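Local coordinates for thioredoxin domain-containing protein (Vibrio parahaemolyticus, PDB 2R5S), which is of unknown function, this part being a tetratricopeptide-repeat domain of a longer thioredoxin domain-containing protein with possible protein-disulfide reductase activity, at residues A[24-29]-A[44-49]. Numbering follows the deposited sequence.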
# COMPACT_ATOMS: atom_id res chain seq x y z
N GLN A 24 -6.89 -11.25 3.41
CA GLN A 24 -7.69 -12.07 4.36
C GLN A 24 -6.94 -12.43 5.65
O GLN A 24 -7.47 -12.25 6.77
CB GLN A 24 -8.25 -13.35 3.69
CG GLN A 24 -9.37 -13.08 2.77
CD GLN A 24 -9.86 -14.36 2.09
OE1 GLN A 24 -10.42 -15.24 2.74
NE2 GLN A 24 -9.64 -14.46 0.78
N ALA A 25 -5.69 -12.88 5.49
CA ALA A 25 -4.80 -13.14 6.61
C ALA A 25 -4.66 -11.95 7.58
O ALA A 25 -4.65 -12.14 8.80
CB ALA A 25 -3.43 -13.61 6.10
N LEU A 26 -4.53 -10.73 7.05
CA LEU A 26 -4.44 -9.49 7.90
C LEU A 26 -5.75 -9.19 8.59
O LEU A 26 -5.81 -8.69 9.74
CB LEU A 26 -4.11 -8.27 7.03
CG LEU A 26 -2.64 -7.85 6.89
CD1 LEU A 26 -2.44 -6.99 5.59
CD2 LEU A 26 -2.18 -7.12 8.11
N ASN A 27 -6.82 -9.50 7.89
CA ASN A 27 -8.13 -9.43 8.51
C ASN A 27 -8.34 -10.41 9.68
O ASN A 27 -8.89 -10.02 10.74
CB ASN A 27 -9.20 -9.59 7.48
CG ASN A 27 -10.58 -9.43 8.06
OD1 ASN A 27 -11.31 -10.41 8.22
ND2 ASN A 27 -10.95 -8.20 8.39
N VAL A 28 -7.87 -11.65 9.53
CA VAL A 28 -8.03 -12.61 10.63
C VAL A 28 -7.14 -12.23 11.83
O VAL A 28 -7.52 -12.41 13.00
CB VAL A 28 -7.77 -14.02 10.16
CG1 VAL A 28 -7.80 -14.96 11.32
CG2 VAL A 28 -8.83 -14.44 9.06
N ILE A 29 -5.95 -11.74 11.51
CA ILE A 29 -5.00 -11.24 12.51
C ILE A 29 -5.61 -10.17 13.37
O ILE A 29 -5.46 -10.19 14.61
CB ILE A 29 -3.73 -10.63 11.87
CG1 ILE A 29 -2.95 -11.72 11.14
CG2 ILE A 29 -2.81 -9.97 12.94
CD1 ILE A 29 -2.68 -12.89 11.98
N LEU A 44 5.62 -11.12 12.73
CA LEU A 44 6.30 -11.41 11.47
C LEU A 44 5.27 -11.67 10.37
O LEU A 44 5.26 -11.01 9.38
CB LEU A 44 7.25 -12.62 11.62
CG LEU A 44 8.66 -12.48 12.21
CD1 LEU A 44 9.09 -11.03 12.44
CD2 LEU A 44 8.90 -13.35 13.42
N ALA A 45 4.41 -12.67 10.54
CA ALA A 45 3.20 -12.90 9.68
C ALA A 45 2.56 -11.60 9.17
O ALA A 45 2.34 -11.42 7.98
CB ALA A 45 2.11 -13.70 10.51
N LYS A 46 2.23 -10.70 10.09
CA LYS A 46 1.51 -9.46 9.77
C LYS A 46 2.43 -8.57 8.91
O LYS A 46 2.00 -8.03 7.87
CB LYS A 46 1.03 -8.77 11.07
CG LYS A 46 0.47 -7.37 10.85
CD LYS A 46 -0.28 -6.81 12.11
CE LYS A 46 -1.07 -5.54 11.85
NZ LYS A 46 -1.33 -4.64 13.12
N ALA A 47 3.72 -8.52 9.26
CA ALA A 47 4.73 -7.78 8.49
C ALA A 47 4.81 -8.28 7.08
O ALA A 47 4.84 -7.49 6.18
CB ALA A 47 6.04 -7.88 9.13
N ASP A 48 4.88 -9.61 6.89
CA ASP A 48 4.92 -10.21 5.57
C ASP A 48 3.66 -9.81 4.82
O ASP A 48 3.72 -9.59 3.63
CB ASP A 48 4.98 -11.71 5.74
CG ASP A 48 5.16 -12.44 4.47
OD1 ASP A 48 5.72 -11.88 3.52
OD2 ASP A 48 4.80 -13.64 4.43
N CYS A 49 2.52 -9.72 5.51
CA CYS A 49 1.28 -9.42 4.83
C CYS A 49 1.26 -7.94 4.36
O CYS A 49 0.78 -7.59 3.25
CB CYS A 49 0.08 -9.75 5.73
SG CYS A 49 -0.28 -11.51 5.90
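Apolar helix-to-helix packing joins helix 22-30 to helix 40-52 in the N-terminal part of this all-helical domain. The two short segments run roughly antiparallel, at 143°, with axes 9.6 Å apart at closest approach, and the backbones come nearest at Leu26 and Lys46. Leu26 and Cys49 form the tightest meeting: CG of Leu26 lies 3.5 Å from CB of Cys49, and the CD1 branch of the leucine rests against the same methylene at 3.7 Å. The other branch, CD2, touches CG of Lys46 at 3.8 Å, so the fork of Leu26 spans two positions about one helical turn apart. Antiparallel helices packed side by side are the building principle of tetratricopeptide-repeat folds, and this pair follows it, with the short helix 34-37 on the connection; both helices belong to the tetratricopeptide-repeat part of the chain. Cys49 carries SG anti to its carbonyl carbon (chi1 -75°), which places SG of Cys49 3.8 Å from CB of Ala25; Leu17 of helix 9-18 also packs on this cysteine. Lys46 has CG anti to the backbone N (chi1 171°) and an extended chain beyond it. Its aliphatic part crosses Leu26 at about a right angle, then passes Ile29 obliquely, CD lying 4.1 Å from CG2 of the isoleucine. Val13 of helix 9-18 touches Ile29, whose side chain is about 5 Å from a bound MES molecule, probably from the crystallisation liquor.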